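Local structure of pyruvate kinase (Toxoplasma gondii, 3GG8) at residues 276-281 and 311-316; 226-231 and 253-258; 38-43 and 342-347; 192-197 and 282-287. The protein is a pyruvate kinase, expected to transfer phosphate from phosphoenolpyruvate to ADP, yielding pyruvate and ATP in the last step of glycolysis. All blocks are in the same frame, centred on the assembly; numbering follows the deposited sequence.

Residues 38-43, on the first strand of the barrel, open the widest loop, which closes only at 342-347 on the eighth strand (interaction 3) and encloses the other three contacts. Residues 192-197, at the edge of the mixed sheet inserted between the third and fourth barrel strands, come next. Their contact closes only at 282-287 (interaction 4), and within that span 226-231 meets 253-258 (interaction 2), pairing the fourth and fifth strands. Interaction 1 (276-281 with 311-316) follows interaction 2, joins the sixth and seventh strands, and crosses interaction 4. Interactions 1, 2 and 3 thus share one barrel sheet, whereas interaction 4 ties the edge of the inserted sheet to the loop following the sixth strand and helix 279-282.

Interaction 1 (276-281 and 311-316); sequences MIARGD and TATQML
R279 grips the backbone carbonyl of T313 side-on, with NE 3.1 Å and NH2 3.0 Å from T313 O. Both nitrogens converge on this one oxygen, in the guanidinium plane. The bend at chi2 (103°) and another at chi3 turn the group back over the end of the neighbouring strand, where NE also makes a weak bond to A312 O. D332 forms a salt bridge with NH2 and Q295 takes NH1, fixing the rotation of the guanidinium. The hydroxyl of T313 works as a relay: OG1 accepts from G280 N at 2.8 Å, an almost straight bond (167°), and donates to A312 O at 2.7 Å. A parallel bridge supplies the backbone bond from A312 N to I277 O (3.0 Å). M315 SD lies over a face of the guanidinium, 3.2 Å from R279 NH2, and T311 CG2 sits over the same face, 3.6 Å from R279 CD. On the side of the sheet that carries A278 and A312, M276 CG packs on A312 CB at 3.8 Å. Q314 lays its amide against G280 CA, while its OE1 is bonded to R327 of the second subunit. I277 and T311 face helix 288-305; strands 275-278 and 309-312, the sixth and seventh of the (beta/alpha)8 barrel, meet here at their C-terminal ends, flanked by 251-256 and 343-346, and helix 327-339 covers T311 and M315.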
loop_
_atom_site.group_PDB
_atom_site.type_symbol
_atom_site.label_atom_id
_atom_site.label_comp_id
_atom_site.label_asym_id
_atom_site.label_seq_id
_atom_site.Cartn_x
_atom_site.Cartn_y
_atom_site.Cartn_z
ATOM N N MET C 276 27.829 -6.675 18.413
ATOM C CA MET C 276 28.668 -7.551 17.609
ATOM C C MET C 276 28.121 -8.982 17.710
ATOM O O MET C 276 27.961 -9.522 18.811
ATOM C CB MET C 276 30.143 -7.452 18.025
ATOM C CG MET C 276 31.070 -8.350 17.209
ATOM S SD MET C 276 32.797 -8.336 17.680
ATOM C CE MET C 276 33.213 -6.578 17.614
ATOM N N ILE C 277 27.771 -9.562 16.563
ATOM C CA ILE C 277 27.261 -10.920 16.485
ATOM C C ILE C 277 28.433 -11.887 16.239
ATOM O O ILE C 277 29.058 -11.857 15.176
ATOM C CB ILE C 277 26.218 -11.050 15.338
ATOM C CG1 ILE C 277 25.095 -10.019 15.487
ATOM C CG2 ILE C 277 25.671 -12.506 15.222
ATOM C CD1 ILE C 277 24.182 -9.942 14.282
ATOM N N ALA C 278 28.745 -12.720 17.233
ATOM C CA ALA C 278 29.819 -13.705 17.124
ATOM C C ALA C 278 29.221 -15.052 16.746
ATOM O O ALA C 278 28.923 -15.875 17.628
ATOM C CB ALA C 278 30.589 -13.813 18.441
ATOM N N ARG C 279 29.060 -15.271 15.436
ATOM C CA ARG C 279 28.428 -16.485 14.905
ATOM C C ARG C 279 29.099 -17.774 15.334
ATOM O O ARG C 279 28.416 -18.697 15.732
ATOM C CB ARG C 279 28.358 -16.471 13.368
ATOM C CG ARG C 279 27.414 -15.447 12.766
ATOM C CD ARG C 279 28.197 -14.263 12.221
ATOM N NE ARG C 279 29.246 -14.670 11.285
ATOM C CZ ARG C 279 29.043 -14.973 10.005
ATOM N NH1 ARG C 279 27.825 -14.926 9.479
ATOM N NH2 ARG C 279 30.074 -15.324 9.242
ATOM N N GLY C 280 30.424 -17.843 15.231
ATOM C CA GLY C 280 31.168 -19.051 15.559
ATOM C C GLY C 280 30.995 -19.507 17.004
ATOM O O GLY C 280 30.857 -20.696 17.269
ATOM N N ASP C 281 31.012 -18.560 17.940
ATOM C CA ASP C 281 30.750 -18.867 19.350
ATOM C C ASP C 281 29.286 -19.269 19.573
ATOM O O ASP C 281 29.008 -20.229 20.306
ATOM C CB ASP C 281 31.162 -17.699 20.232
ATOM C CG ASP C 281 32.571 -17.211 19.911
ATOM O OD1 ASP C 281 32.714 -16.376 19.003
ATOM O OD2 ASP C 281 33.550 -17.682 20.543
ATOM N N THR C 311 28.918 -8.011 12.088
ATOM C CA THR C 311 28.920 -9.444 11.855
ATOM C C THR C 311 30.367 -9.973 11.884
ATOM O O THR C 311 31.214 -9.582 11.067
ATOM C CB THR C 311 28.214 -9.771 10.514
ATOM O OG1 THR C 311 26.900 -9.197 10.539
ATOM C CG2 THR C 311 28.093 -11.269 10.302
ATOM N N ALA C 312 30.625 -10.871 12.830
ATOM C CA ALA C 312 31.974 -11.291 13.137
ATOM C C ALA C 312 32.125 -12.811 13.112
ATOM O O ALA C 312 31.140 -13.552 13.252
ATOM C CB ALA C 312 32.403 -10.720 14.496
ATOM N N THR C 313 33.374 -13.247 12.920
ATOM C CA THR C 313 33.817 -14.640 12.988
ATOM C C THR C 313 33.364 -15.439 11.789
ATOM O O THR C 313 32.322 -15.157 11.183
ATOM C CB THR C 313 33.400 -15.390 14.285
ATOM O OG1 THR C 313 32.062 -15.870 14.148
ATOM C CG2 THR C 313 33.516 -14.505 15.522
ATOM N N GLN C 314 34.175 -16.436 11.454
ATOM C CA GLN C 314 33.910 -17.331 10.357
ATOM C C GLN C 314 33.431 -16.599 9.100
ATOM O O GLN C 314 32.428 -16.994 8.494
ATOM C CB GLN C 314 32.899 -18.389 10.790
ATOM C CG GLN C 314 33.233 -19.036 12.122
ATOM C CD GLN C 314 32.311 -20.186 12.419
ATOM O OE1 GLN C 314 31.110 -20.134 12.134
ATOM N NE2 GLN C 314 32.867 -21.239 12.984
ATOM N N MET C 315 34.159 -15.546 8.728
ATOM C CA MET C 315 33.822 -14.708 7.578
ATOM C C MET C 315 34.540 -15.136 6.301
ATOM O O MET C 315 33.933 -15.717 5.397
ATOM C CB MET C 315 34.088 -13.231 7.899
ATOM C CG MET C 315 33.163 -12.691 9.005
ATOM S SD MET C 315 31.437 -12.508 8.459
ATOM C CE MET C 315 31.548 -10.863 7.782
ATOM N N LEU C 316 35.842 -14.875 6.249
ATOM C CA LEU C 316 36.685 -15.238 5.116
ATOM C C LEU C 316 37.886 -16.065 5.590
ATOM O O LEU C 316 39.030 -15.774 5.237
ATOM C CB LEU C 316 37.173 -13.959 4.428
ATOM C CG LEU C 316 36.501 -13.331 3.203
ATOM C CD1 LEU C 316 35.034 -13.583 3.104
ATOM C CD2 LEU C 316 36.803 -11.843 3.133
#

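Interaction 2 (226-231 and 253-258); sequences AASFVQ and IPKIEN
K255 NZ donates to S228 OG at 2.8 Å and forms a salt bridge with D101, while S228 OG also bonds to T102 O. A bend at chi3 (66°) brings the end of the lysine alongside the serine hydroxyl. Main-chain groups are paired by A227 N to I253 O, by K255 N to A227 O and, after the strand, by V230 N to K255 O. F229 N goes instead to a side chain, meeting E257 OE1 at 2.6 Å from above the carboxylate plane. Q231 OE1 receives N258 ND2 at 2.9 Å, nearly in the plane of the asparagine amide, and Q231 NE2 is taken by V200 O. N258 OD1 accepts from a water at 2.7 Å that also donates to V230 O (2.9 Å) and accepts from E257 N (2.8 Å). The same OD1 accepts a weak bond from G261 N, so N258 is the N-cap of helix 259-263. N258 OD1 lies over one face of the F229 ring, offset toward its rim, while N258 ND2 comes within 3.3 Å of F229 CZ. Parallel strands 224-227 and 251-256, joined through helix 233-243, form a right-handed beta-alpha-beta unit of the TIM barrel, with the polar network at their C-terminal ends.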
loop_
_atom_site.group_PDB
_atom_site.type_symbol
_atom_site.label_atom_id
_atom_site.label_comp_id
_atom_site.label_asym_id
_atom_site.label_seq_id
_atom_site.Cartn_x
_atom_site.Cartn_y
_atom_site.Cartn_z
ATOM N N ALA C 226 34.414 -3.436 22.686
ATOM C CA ALA C 226 33.625 -4.613 22.367
ATOM C C ALA C 226 33.830 -5.562 23.533
ATOM O O ALA C 226 34.959 -5.915 23.839
ATOM C CB ALA C 226 34.079 -5.251 21.054
ATOM N N ALA C 227 32.747 -5.930 24.215
ATOM C CA ALA C 227 32.855 -6.697 25.448
ATOM C C ALA C 227 32.472 -8.142 25.145
ATOM O O ALA C 227 31.336 -8.428 24.794
ATOM C CB ALA C 227 31.951 -6.108 26.509
ATOM N N SER C 228 33.424 -9.055 25.281
ATOM C CA SER C 228 33.147 -10.450 24.956
ATOM C C SER C 228 32.120 -11.066 25.901
ATOM O O SER C 228 32.044 -10.689 27.075
ATOM C CB SER C 228 34.449 -11.255 24.937
ATOM O OG SER C 228 35.248 -10.801 23.864
ATOM N N PHE C 229 31.303 -11.980 25.364
ATOM C CA PHE C 229 30.424 -12.831 26.172
ATOM C C PHE C 229 29.453 -12.067 27.084
ATOM O O PHE C 229 29.349 -12.365 28.281
ATOM C CB PHE C 229 31.280 -13.805 27.012
ATOM C CG PHE C 229 30.642 -15.153 27.226
ATOM C CD1 PHE C 229 30.671 -16.118 26.229
ATOM C CD2 PHE C 229 30.034 -15.465 28.433
ATOM C CE1 PHE C 229 30.089 -17.377 26.429
ATOM C CE2 PHE C 229 29.450 -16.721 28.632
ATOM C CZ PHE C 229 29.480 -17.668 27.632
ATOM N N VAL C 230 28.728 -11.088 26.543
ATOM C CA VAL C 230 27.776 -10.352 27.376
ATOM C C VAL C 230 26.522 -11.196 27.603
ATOM O O VAL C 230 25.907 -11.685 26.647
ATOM C CB VAL C 230 27.418 -8.965 26.801
ATOM C CG1 VAL C 230 26.193 -8.391 27.507
ATOM C CG2 VAL C 230 28.604 -8.015 26.935
ATOM N N GLN C 231 26.162 -11.374 28.873
ATOM C CA GLN C 231 25.076 -12.272 29.234
ATOM C C GLN C 231 23.807 -11.561 29.713
ATOM O O GLN C 231 22.732 -12.172 29.737
ATOM C CB GLN C 231 25.550 -13.288 30.271
ATOM C CG GLN C 231 26.507 -14.312 29.714
ATOM C CD GLN C 231 26.738 -15.462 30.671
ATOM O OE1 GLN C 231 26.423 -16.616 30.355
ATOM N NE2 GLN C 231 27.293 -15.160 31.848
ATOM N N ILE C 253 29.944 -1.943 22.720
ATOM C CA ILE C 253 29.465 -2.899 21.705
ATOM C C ILE C 253 29.473 -4.323 22.273
ATOM O O ILE C 253 30.454 -5.045 22.116
ATOM C CB ILE C 253 30.327 -2.868 20.406
ATOM C CG1 ILE C 253 30.440 -1.452 19.817
ATOM C CG2 ILE C 253 29.807 -3.899 19.376
ATOM C CD1 ILE C 253 29.109 -0.860 19.275
ATOM N N PRO C 254 28.390 -4.727 22.957
ATOM C CA PRO C 254 28.336 -6.072 23.518
ATOM C C PRO C 254 28.446 -7.151 22.437
ATOM O O PRO C 254 27.881 -7.000 21.344
ATOM C CB PRO C 254 26.948 -6.126 24.171
ATOM C CG PRO C 254 26.584 -4.724 24.406
ATOM C CD PRO C 254 27.171 -3.962 23.270
ATOM N N LYS C 255 29.191 -8.207 22.753
ATOM C CA LYS C 255 29.316 -9.369 21.890
ATOM C C LYS C 255 28.322 -10.446 22.357
ATOM O O LYS C 255 28.304 -10.835 23.535
ATOM C CB LYS C 255 30.762 -9.898 21.906
ATOM C CG LYS C 255 31.760 -8.998 21.168
ATOM C CD LYS C 255 33.227 -9.353 21.441
ATOM C CE LYS C 255 33.596 -10.703 20.902
ATOM N NZ LYS C 255 35.064 -10.901 21.116
ATOM N N ILE C 256 27.472 -10.890 21.435
ATOM C CA ILE C 256 26.458 -11.883 21.768
ATOM C C ILE C 256 27.042 -13.208 21.340
ATOM O O ILE C 256 27.298 -13.409 20.145
ATOM C CB ILE C 256 25.086 -11.626 21.072
ATOM C CG1 ILE C 256 24.581 -10.190 21.313
ATOM C CG2 ILE C 256 24.017 -12.694 21.493
ATOM C CD1 ILE C 256 24.316 -9.784 22.784
ATOM N N GLU C 257 27.269 -14.083 22.326
ATOM C CA GLU C 257 28.002 -15.339 22.137
ATOM C C GLU C 257 27.329 -16.588 22.712
ATOM O O GLU C 257 27.760 -17.705 22.403
ATOM C CB GLU C 257 29.406 -15.249 22.728
ATOM C CG GLU C 257 30.144 -13.941 22.473
ATOM C CD GLU C 257 31.624 -14.064 22.710
ATOM O OE1 GLU C 257 32.230 -13.127 23.244
ATOM O OE2 GLU C 257 32.195 -15.105 22.354
ATOM N N ASN C 258 26.305 -16.426 23.555
ATOM C CA ASN C 258 25.570 -17.592 24.062
ATOM C C ASN C 258 24.055 -17.356 24.198
ATOM O O ASN C 258 23.528 -16.334 23.730
ATOM C CB ASN C 258 26.217 -18.169 25.349
ATOM C CG ASN C 258 25.995 -17.304 26.589
ATOM O OD1 ASN C 258 25.672 -16.115 26.498
ATOM N ND2 ASN C 258 26.179 -17.911 27.767
HETATM O O HOH W 1 26.616 -13.986 25.053
#

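Interaction 3 (38-43 and 342-347); sequences TRIVCT and DCVMLS
The backbones of R39 to T43 and C343 to L346 run parallel, and four regular main-chain bonds hold them. R39 N reaches D342 O, V344 N reaches R39 O, V41 N reaches V344 O at 2.9 Å, and L346 N reaches V41 O at 2.8 Å; the last two are almost straight (178° and 175°). At the far end the amide of T43 makes a weak, bent bond to L346 O, and the hydroxyl reinforces it: OG1 donates at 2.7 Å to L346 O, in the carbonyl plane and on a lone pair. OG1 stands beside its own backbone N (chi1 -59°), which lets amide and hydroxyl converge on one acceptor, and R66 NH1 is a second partner of this hydroxyl. The first and eighth strands of the (beta/alpha)8 barrel meet here, so these bonds close the cylinder between residues far apart in sequence. On the face of V41 and M345, V41 CB touches M345 CG at 3.8 Å, and V41 CG2 lies 3.9 Å from C343 CB. C343 SG packs alongside R39 CB at 3.7 Å. The opposite face carries I40 and V344, whose CG1 and CG2 respectively are 4.1 Å apart. T38 turns its methyl across this side, placing CG2 4.0 Å from V344 CG2, while its hydroxyl is bonded to E371. I40, V344 and L346 pack on M363 of helix 356-371, and T38 on C367. Strands 62-68 and 309-312 continue the sheet on either side, M345 resting against I310 and A312. The D342 carboxylate, turned away, receives V309 N and R452 N.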
loop_
_atom_site.group_PDB
_atom_site.type_symbol
_atom_site.label_atom_id
_atom_site.label_comp_id
_atom_site.label_asym_id
_atom_site.label_seq_id
_atom_site.Cartn_x
_atom_site.Cartn_y
_atom_site.Cartn_z
ATOM N N THR C 38 28.766 -0.669 3.174
ATOM C CA THR C 38 29.134 -1.477 4.348
ATOM C C THR C 38 30.540 -1.132 4.889
ATOM O O THR C 38 31.469 -0.924 4.115
ATOM C CB THR C 38 28.961 -3.009 4.028
ATOM O OG1 THR C 38 27.656 -3.236 3.454
ATOM C CG2 THR C 38 29.098 -3.856 5.263
ATOM N N ARG C 39 30.667 -1.024 6.215
ATOM C CA ARG C 39 31.916 -0.666 6.900
ATOM C C ARG C 39 32.760 -1.914 7.212
ATOM O O ARG C 39 32.217 -2.982 7.491
ATOM C CB ARG C 39 31.564 -0.004 8.230
ATOM C CG ARG C 39 31.414 1.497 8.239
ATOM C CD ARG C 39 30.744 2.086 7.049
ATOM N NE ARG C 39 31.649 2.429 5.950
ATOM C CZ ARG C 39 32.535 3.428 5.951
ATOM N NH1 ARG C 39 33.263 3.643 4.870
ATOM N NH2 ARG C 39 32.715 4.202 7.018
ATOM N N ILE C 40 34.087 -1.794 7.170
ATOM C CA ILE C 40 34.940 -2.980 7.354
ATOM C C ILE C 40 35.789 -2.855 8.620
ATOM O O ILE C 40 36.506 -1.861 8.801
ATOM C CB ILE C 40 35.819 -3.267 6.113
ATOM C CG1 ILE C 40 34.938 -3.578 4.884
ATOM C CG2 ILE C 40 36.798 -4.404 6.382
ATOM C CD1 ILE C 40 35.689 -3.655 3.580
ATOM N N VAL C 41 35.667 -3.854 9.498
ATOM C CA VAL C 41 36.469 -3.919 10.726
ATOM C C VAL C 41 37.612 -4.931 10.554
ATOM O O VAL C 41 37.389 -6.082 10.131
ATOM C CB VAL C 41 35.603 -4.278 11.967
ATOM C CG1 VAL C 41 36.447 -4.272 13.249
ATOM C CG2 VAL C 41 34.375 -3.338 12.082
ATOM N N CYS C 42 38.832 -4.479 10.874
ATOM C CA CYS C 42 40.045 -5.301 10.749
ATOM C C CYS C 42 40.736 -5.461 12.087
ATOM O O CYS C 42 40.938 -4.486 12.827
ATOM C CB CYS C 42 41.017 -4.679 9.755
ATOM S SG CYS C 42 40.341 -4.560 8.078
ATOM N N THR C 43 41.063 -6.711 12.399
ATOM C CA THR C 43 41.767 -7.059 13.633
ATOM C C THR C 43 43.263 -6.893 13.401
ATOM O O THR C 43 43.820 -7.424 12.431
ATOM C CB THR C 43 41.432 -8.500 14.074
ATOM O OG1 THR C 43 40.023 -8.598 14.276
ATOM C CG2 THR C 43 42.135 -8.887 15.383
ATOM N N ASP C 342 25.769 -3.379 9.433
ATOM C CA ASP C 342 26.484 -2.124 9.295
ATOM C C ASP C 342 27.929 -2.391 8.978
ATOM O O ASP C 342 28.506 -1.709 8.119
ATOM C CB ASP C 342 26.378 -1.271 10.565
ATOM C CG ASP C 342 25.002 -0.642 10.726
ATOM O OD1 ASP C 342 24.766 0.447 10.153
ATOM O OD2 ASP C 342 24.149 -1.247 11.413
ATOM N N CYS C 343 28.506 -3.376 9.691
ATOM C CA CYS C 343 29.908 -3.776 9.558
ATOM C C CYS C 343 30.086 -5.269 9.322
ATOM O O CYS C 343 29.298 -6.103 9.782
ATOM C CB CYS C 343 30.720 -3.406 10.801
ATOM S SG CYS C 343 30.607 -1.682 11.333
ATOM N N VAL C 344 31.146 -5.585 8.586
ATOM C CA VAL C 344 31.653 -6.944 8.455
ATOM C C VAL C 344 33.074 -6.951 9.040
ATOM O O VAL C 344 33.815 -5.972 8.901
ATOM C CB VAL C 344 31.608 -7.430 6.983
ATOM C CG1 VAL C 344 30.181 -7.809 6.592
ATOM C CG2 VAL C 344 32.160 -6.356 6.034
ATOM N N MET C 345 33.440 -8.031 9.727
ATOM C CA MET C 345 34.683 -8.043 10.480
ATOM C C MET C 345 35.613 -9.164 10.069
ATOM O O MET C 345 35.173 -10.310 9.879
ATOM C CB MET C 345 34.414 -8.126 11.980
ATOM C CG MET C 345 35.662 -7.989 12.833
ATOM S SD MET C 345 35.233 -8.089 14.569
ATOM C CE MET C 345 35.716 -9.753 14.972
ATOM N N LEU C 346 36.887 -8.795 9.907
ATOM C CA LEU C 346 37.974 -9.729 9.681
ATOM C C LEU C 346 38.723 -9.964 10.986
ATOM O O LEU C 346 39.012 -9.017 11.762
ATOM C CB LEU C 346 38.916 -9.229 8.573
ATOM C CG LEU C 346 38.254 -9.113 7.176
ATOM C CD1 LEU C 346 39.119 -8.334 6.168
ATOM C CD2 LEU C 346 37.821 -10.477 6.594
ATOM N N SER C 347 39.007 -11.237 11.249
ATOM C CA SER C 347 39.700 -11.603 12.481
ATOM C C SER C 347 41.106 -12.076 12.171
ATOM O O SER C 347 41.987 -11.242 11.942
ATOM C CB SER C 347 38.890 -12.625 13.288
ATOM O OG SER C 347 37.702 -12.010 13.765
#

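Interaction 4 (192-197 and 282-287); sequences NMNLPN and LGMEIP
N194 is the first residue of 192-197 to reach the other segment, donating from ND2 to E285 OE2 at 2.9 Å in a nearly straight bond (167°). The glutamate oxygen lies close to the plane of the asparagine amide but is itself approached from above its carboxylate plane, the two planes being 66° apart. The amide also lies against M284, with N194 ND2 3.3 Å from M284 CB. The side chain of L195 turns away, but its backbone amide hydrogen-bonds to a water that donates to E285 OE2 at 2.6 Å, so OE2 accepts from both N194 ND2 and the water. P196 follows with its ring against the main chain of the opposite loop, CB 3.4 Å from E285 O and CG 3.5 Å from M284 O. N197 closes the walk through a second water, which accepts from N197 N at 2.9 Å and donates to E285 OE1 at 2.6 Å. Both carboxylate oxygens are therefore engaged; a bend at chi2 (-87°) folds the carboxylate toward the asparagine and the two waters. The loop is tightly turned, since L282 O accepts from both E285 N and I286 N. Strand 193-194, outermost within this chain in the six-stranded mixed sheet inserted in the barrel (the B domain of pyruvate kinases), pairs antiparallel with strand 157-160, whose L159 touches both N194 and M284. The contact joins it to the loop after the sixth barrel strand, where L282 and I286 pack on helices 259-263 and 288-305, and I286 also meets L25 of the second subunit.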
loop_
_atom_site.group_PDB
_atom_site.type_symbol
_atom_site.label_atom_id
_atom_site.label_comp_id
_atom_site.label_asym_id
_atom_site.label_seq_id
_atom_site.Cartn_x
_atom_site.Cartn_y
_atom_site.Cartn_z
ATOM N N ASN C 192 39.330 -24.954 25.119
ATOM C CA ASN C 192 38.112 -24.243 25.483
ATOM C C ASN C 192 36.899 -25.167 25.655
ATOM O O ASN C 192 36.816 -26.249 25.062
ATOM C CB ASN C 192 37.813 -23.108 24.494
ATOM C CG ASN C 192 37.522 -23.606 23.076
ATOM O OD1 ASN C 192 37.001 -24.716 22.864
ATOM N ND2 ASN C 192 37.854 -22.764 22.086
ATOM N N MET C 193 35.970 -24.716 26.486
ATOM C CA MET C 193 34.739 -25.439 26.760
ATOM C C MET C 193 33.535 -24.518 26.591
ATOM O O MET C 193 33.593 -23.312 26.868
ATOM C CB MET C 193 34.772 -26.045 28.172
ATOM C CG MET C 193 35.871 -27.097 28.347
ATOM S SD MET C 193 36.021 -27.773 30.015
ATOM C CE MET C 193 34.416 -28.550 30.247
ATOM N N ASN C 194 32.445 -25.103 26.107
ATOM C CA ASN C 194 31.192 -24.396 25.986
ATOM C C ASN C 194 30.091 -25.117 26.734
ATOM O O ASN C 194 30.069 -26.358 26.803
ATOM C CB ASN C 194 30.829 -24.207 24.512
ATOM C CG ASN C 194 31.820 -23.302 23.791
ATOM O OD1 ASN C 194 32.904 -23.735 23.420
ATOM N ND2 ASN C 194 31.454 -22.038 23.614
ATOM N N LEU C 195 29.176 -24.323 27.282
ATOM C CA LEU C 195 28.052 -24.837 28.064
ATOM C C LEU C 195 26.705 -24.433 27.454
ATOM O O LEU C 195 26.034 -23.559 27.995
ATOM C CB LEU C 195 28.168 -24.300 29.487
ATOM C CG LEU C 195 28.837 -25.089 30.609
ATOM C CD1 LEU C 195 29.973 -26.028 30.183
ATOM C CD2 LEU C 195 29.256 -24.137 31.747
ATOM N N PRO C 196 26.313 -25.055 26.319
ATOM C CA PRO C 196 25.062 -24.723 25.620
ATOM C C PRO C 196 23.840 -24.631 26.553
ATOM O O PRO C 196 23.615 -25.547 27.343
ATOM C CB PRO C 196 24.888 -25.898 24.648
ATOM C CG PRO C 196 26.271 -26.364 24.376
ATOM C CD PRO C 196 27.065 -26.121 25.628
ATOM N N ASN C 197 23.089 -23.526 26.483
ATOM C CA ASN C 197 21.856 -23.353 27.269
ATOM C C ASN C 197 22.104 -23.234 28.794
ATOM O O ASN C 197 21.184 -23.437 29.597
ATOM C CB ASN C 197 20.878 -24.508 26.971
ATOM C CG ASN C 197 19.420 -24.068 26.924
ATOM O OD1 ASN C 197 19.095 -22.879 26.814
ATOM N ND2 ASN C 197 18.525 -25.048 26.988
ATOM N N LEU C 282 28.360 -18.576 18.901
ATOM C CA LEU C 282 26.932 -18.896 19.011
ATOM C C LEU C 282 26.662 -20.332 18.542
ATOM O O LEU C 282 25.797 -21.017 19.087
ATOM C CB LEU C 282 26.078 -17.898 18.211
ATOM C CG LEU C 282 25.707 -16.582 18.881
ATOM C CD1 LEU C 282 25.233 -15.532 17.886
ATOM C CD2 LEU C 282 24.651 -16.848 19.963
ATOM N N GLY C 283 27.426 -20.774 17.539
ATOM C CA GLY C 283 27.340 -22.133 17.009
ATOM C C GLY C 283 27.891 -23.194 17.943
ATOM O O GLY C 283 27.711 -24.396 17.688
ATOM N N MET C 284 28.560 -22.757 19.018
ATOM C CA MET C 284 29.011 -23.649 20.106
ATOM C C MET C 284 27.983 -23.747 21.230
ATOM O O MET C 284 28.185 -24.499 22.191
ATOM C CB MET C 284 30.325 -23.164 20.741
ATOM C CG MET C 284 31.550 -23.116 19.842
ATOM S SD MET C 284 31.822 -24.648 18.965
ATOM C CE MET C 284 33.084 -24.079 17.820
ATOM N N GLU C 285 26.900 -22.977 21.125
ATOM C CA GLU C 285 25.974 -22.784 22.250
ATOM C C GLU C 285 24.527 -23.104 21.891
ATOM O O GLU C 285 23.693 -23.284 22.784
ATOM C CB GLU C 285 26.055 -21.345 22.797
ATOM C CG GLU C 285 27.454 -20.847 23.198
ATOM C CD GLU C 285 27.830 -21.206 24.620
ATOM O OE1 GLU C 285 26.939 -21.604 25.413
ATOM O OE2 GLU C 285 29.028 -21.089 24.938
ATOM N N ILE C 286 24.221 -23.119 20.588
ATOM C CA ILE C 286 22.895 -23.472 20.093
ATOM C C ILE C 286 23.030 -24.399 18.875
ATOM O O ILE C 286 24.093 -24.458 18.262
ATOM C CB ILE C 286 21.999 -22.207 19.753
ATOM C CG1 ILE C 286 22.494 -21.465 18.504
ATOM C CG2 ILE C 286 21.859 -21.241 20.952
ATOM C CD1 ILE C 286 21.533 -20.389 18.010
ATOM N N PRO C 287 21.977 -25.170 18.540
ATOM C CA PRO C 287 22.056 -25.879 17.248
ATOM C C PRO C 287 22.534 -24.961 16.092
ATOM O O PRO C 287 22.071 -23.829 15.969
ATOM C CB PRO C 287 20.625 -26.357 17.033
ATOM C CG PRO C 287 20.129 -26.609 18.432
ATOM C CD PRO C 287 20.750 -25.516 19.282
HETATM O O HOH W 2 29.616 -21.473 27.477
HETATM O O HOH W 3 24.389 -21.075 25.591
#